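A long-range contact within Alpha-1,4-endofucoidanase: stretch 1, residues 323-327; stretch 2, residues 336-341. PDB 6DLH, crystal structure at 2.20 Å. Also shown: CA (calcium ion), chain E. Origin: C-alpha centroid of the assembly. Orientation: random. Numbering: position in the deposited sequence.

Stretch 1 (323-327) NGYAF
Stretch 2 336-341: DNVVAH

The two stretches, both irregular where they touch, meet in a single beta bridge between Tyr325 and Val339 (CA to CA 4.7 Å) and bury 414 Å² between them. Their touching parts run 128° apart, end to end.

Asp336 (phi/psi -81/-9, chi1 -85°, chi2 10°) joins stretch 1 through the calcium ion: its OD1 lies 2.2 Å from the calcium ion and Phe327 O lies 2.4 Å from the same ion, with water 2 and three atoms from elsewhere in the structure also bound. The two oxygens, Asp336 OD1 and Phe327 O, are 3.5 Å apart as fellow ligands, not hydrogen-bonded (CA to CA 5.7 Å). Asp336 O also sits 3.6 Å from CD1 of Tyr325 (-107/130), whose side chain is in the m rotamer (chi2 -74°).

Asn337 (-110/-1, chi1 m) follows, its O at the edge of the Tyr325 ring, 4.0 Å from CD1.

At Val338 the backbone extends (-58/131). Val338 O accepts a nearly linear hydrogen bond from Ala326 N (3.1 Å, 170°) and another from water 1 (2.9 Å), which accepts from Phe327 N at 2.7 Å. The t rotamer of Val338 places CG1 3.7 Å from Phe327 CE2, at the ring edge; Phe327 (-130/41) is m (chi2 -64°).

Val339 (-91/137, t) directs its CA-to-CB bond away overall, though CB still touches stretch 1, while its CA approaches Gly324 O at 3.4 Å in a CA-H...O contact.

The same carbonyl, Gly324 O, accepts the short hydrogen bond from Ala340 N (2.7 Å, 170°), completing the bridge. Gly324 adopts 89/6, where a CB would jam against the preceding carbonyl. Ala340 (-74/126) and Ala326 (-83/-34) both point toward the opposing stretch, bringing their CB atoms within 4.1 Å (CA to CA 4.4 Å).

His341 (-143/146, t) makes no contact with stretch 1.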

ATOM      1  N   ASN A 323      11.511   7.995 -30.228  1.00 30.65           N
ATOM      2  CA  ASN A 323      11.819   6.587 -29.996  1.00 33.68           C
ATOM      3  C   ASN A 323      12.082   6.297 -28.515  1.00 31.86           C
ATOM      4  O   ASN A 323      12.862   5.403 -28.200  1.00 32.18           O
ATOM      5  CB  ASN A 323      12.998   6.101 -30.850  1.00 36.82           C
ATOM      6  CG  ASN A 323      12.826   6.386 -32.328  1.00 40.97           C
ATOM      7  OD1 ASN A 323      11.836   5.989 -32.936  1.00 44.11           O
ATOM      8  ND2 ASN A 323      13.793   7.071 -32.916  1.00 44.96           N
ATOM      9  N   GLY A 324      11.431   7.041 -27.612  1.00 30.72           N
ATOM     10  CA  GLY A 324      11.496   6.737 -26.190  1.00 30.29           C
ATOM     11  C   GLY A 324      12.661   7.404 -25.460  1.00 30.06           C
ATOM     12  O   GLY A 324      12.856   7.148 -24.277  1.00 29.34           O
ATOM     13  N   TYR A 325      13.411   8.268 -26.157  1.00 30.97           N
ATOM     14  CA  TYR A 325      14.499   9.027 -25.550  1.00 30.35           C
ATOM     15  C   TYR A 325      14.078  10.485 -25.389  1.00 29.37           C
ATOM     16  O   TYR A 325      13.601  11.109 -26.333  1.00 28.78           O
ATOM     17  CB  TYR A 325      15.791   8.870 -26.362  1.00 31.35           C
ATOM     18  CG  TYR A 325      16.319   7.457 -26.376  1.00 32.29           C
ATOM     19  CD1 TYR A 325      16.939   6.919 -25.258  1.00 32.50           C
ATOM     20  CD2 TYR A 325      16.163   6.644 -27.489  1.00 32.64           C
ATOM     21  CE1 TYR A 325      17.399   5.610 -25.247  1.00 32.33           C
ATOM     22  CE2 TYR A 325      16.621   5.334 -27.497  1.00 33.22           C
ATOM     23  CZ  TYR A 325      17.239   4.818 -26.369  1.00 33.04           C
ATOM     24  OH  TYR A 325      17.676   3.526 -26.355  1.00 35.02           O
ATOM     25  N   ALA A 326      14.268  11.023 -24.183  1.00 30.02           N
ATOM     26  CA  ALA A 326      13.677  12.306 -23.835  1.00 32.35           C
ATOM     27  C   ALA A 326      14.511  13.489 -24.326  1.00 34.41           C
ATOM     28  O   ALA A 326      13.951  14.530 -24.663  1.00 34.50           O
ATOM     29  CB  ALA A 326      13.449  12.385 -22.347  1.00 31.91           C
ATOM     30  N   PHE A 327      15.846  13.354 -24.332  1.00 34.40           N
ATOM     31  CA  PHE A 327      16.669  14.550 -24.414  1.00 34.89           C
ATOM     32  C   PHE A 327      17.737  14.447 -25.501  1.00 36.37           C
ATOM     33  O   PHE A 327      18.848  14.928 -25.309  1.00 37.85           O
ATOM     34  CB  PHE A 327      17.244  14.892 -23.037  1.00 31.63           C
ATOM     35  CG  PHE A 327      16.190  15.089 -21.981  1.00 32.02           C
ATOM     36  CD1 PHE A 327      15.275  16.133 -22.079  1.00 32.31           C
ATOM     37  CD2 PHE A 327      16.085  14.216 -20.906  1.00 31.37           C
ATOM     38  CE1 PHE A 327      14.291  16.312 -21.117  1.00 29.15           C
ATOM     39  CE2 PHE A 327      15.100  14.396 -19.945  1.00 30.12           C
ATOM     40  CZ  PHE A 327      14.209  15.445 -20.049  1.00 29.99           C
ATOM     41  N   ASP A 336      21.640  11.430 -22.936  1.00 39.55           N
ATOM     42  CA  ASP A 336      21.137  10.937 -24.208  1.00 38.40           C
ATOM     43  C   ASP A 336      20.456   9.579 -24.063  1.00 37.05           C
ATOM     44  O   ASP A 336      19.844   9.105 -25.019  1.00 38.87           O
ATOM     45  CB  ASP A 336      22.232  10.899 -25.275  1.00 40.39           C
ATOM     46  CG  ASP A 336      22.429  12.213 -26.011  1.00 42.66           C
ATOM     47  OD1 ASP A 336      21.853  13.245 -25.577  1.00 39.86           O
ATOM     48  OD2 ASP A 336      23.150  12.196 -27.024  1.00 44.29           O
ATOM     49  N   ASN A 337      20.570   8.951 -22.887  1.00 36.64           N
ATOM     50  CA  ASN A 337      19.947   7.652 -22.683  1.00 36.33           C
ATOM     51  C   ASN A 337      18.770   7.753 -21.714  1.00 34.16           C
ATOM     52  O   ASN A 337      18.114   6.748 -21.458  1.00 35.22           O
ATOM     53  CB  ASN A 337      20.936   6.573 -22.236  1.00 37.56           C
ATOM     54  CG  ASN A 337      22.001   6.290 -23.270  1.00 40.55           C
ATOM     55  OD1 ASN A 337      23.190   6.350 -22.962  1.00 42.33           O
ATOM     56  ND2 ASN A 337      21.587   5.995 -24.492  1.00 38.37           N
ATOM     57  N   VAL A 338      18.511   8.958 -21.192  1.00 33.28           N
ATOM     58  CA  VAL A 338      17.361   9.202 -20.332  1.00 33.49           C
ATOM     59  C   VAL A 338      16.081   8.837 -21.096  1.00 31.69           C
ATOM     60  O   VAL A 338      15.899   9.212 -22.249  1.00 29.61           O
ATOM     61  CB  VAL A 338      17.368  10.652 -19.811  1.00 34.37           C
ATOM     62  CG1 VAL A 338      16.116  10.998 -19.022  1.00 33.95           C
ATOM     63  CG2 VAL A 338      18.614  10.938 -18.983  1.00 33.10           C
ATOM     64  N   VAL A 339      15.217   8.047 -20.454  1.00 30.75           N
ATOM     65  CA  VAL A 339      14.067   7.463 -21.123  1.00 29.78           C
ATOM     66  C   VAL A 339      12.853   8.385 -20.981  1.00 28.01           C
ATOM     67  O   VAL A 339      12.592   8.940 -19.915  1.00 26.77           O
ATOM     68  CB  VAL A 339      13.793   6.043 -20.586  1.00 32.43           C
ATOM     69  CG1 VAL A 339      12.438   5.503 -21.037  1.00 30.58           C
ATOM     70  CG2 VAL A 339      14.918   5.085 -20.975  1.00 32.88           C
ATOM     71  N   ALA A 340      12.119   8.554 -22.083  1.00 26.05           N
ATOM     72  CA  ALA A 340      10.902   9.344 -22.062  1.00 25.29           C
ATOM     73  C   ALA A 340       9.815   8.542 -21.353  1.00 24.73           C
ATOM     74  O   ALA A 340       9.549   7.403 -21.723  1.00 24.36           O
ATOM     75  CB  ALA A 340      10.506   9.706 -23.471  1.00 23.84           C
ATOM     76  N   HIS A 341       9.202   9.143 -20.328  1.00 24.90           N
ATOM     77  CA  HIS A 341       8.179   8.455 -19.560  1.00 25.47           C
ATOM     78  C   HIS A 341       7.070   9.430 -19.170  1.00 25.22           C
ATOM     79  O   HIS A 341       7.329  10.598 -18.896  1.00 26.51           O
ATOM     80  CB  HIS A 341       8.811   7.746 -18.351  1.00 25.55           C
ATOM     81  CG  HIS A 341       7.854   7.460 -17.243  1.00 23.50           C
ATOM     82  ND1 HIS A 341       7.550   8.396 -16.268  1.00 23.16           N
ATOM     83  CD2 HIS A 341       7.132   6.359 -16.952  1.00 23.07           C
ATOM     84  CE1 HIS A 341       6.684   7.879 -15.421  1.00 22.29           C
ATOM     85  NE2 HIS A 341       6.420   6.626 -15.813  1.00 23.18           N
TER
HETATM   86 CA    CA E 804      21.199  15.277 -25.002  1.00 39.82          CA
HETATM   87  O   HOH W   1      17.427  11.227 -23.646  1.00 33.74           O
HETATM   88  O   HOH W   2      21.374  15.751 -27.386  1.00 43.50           O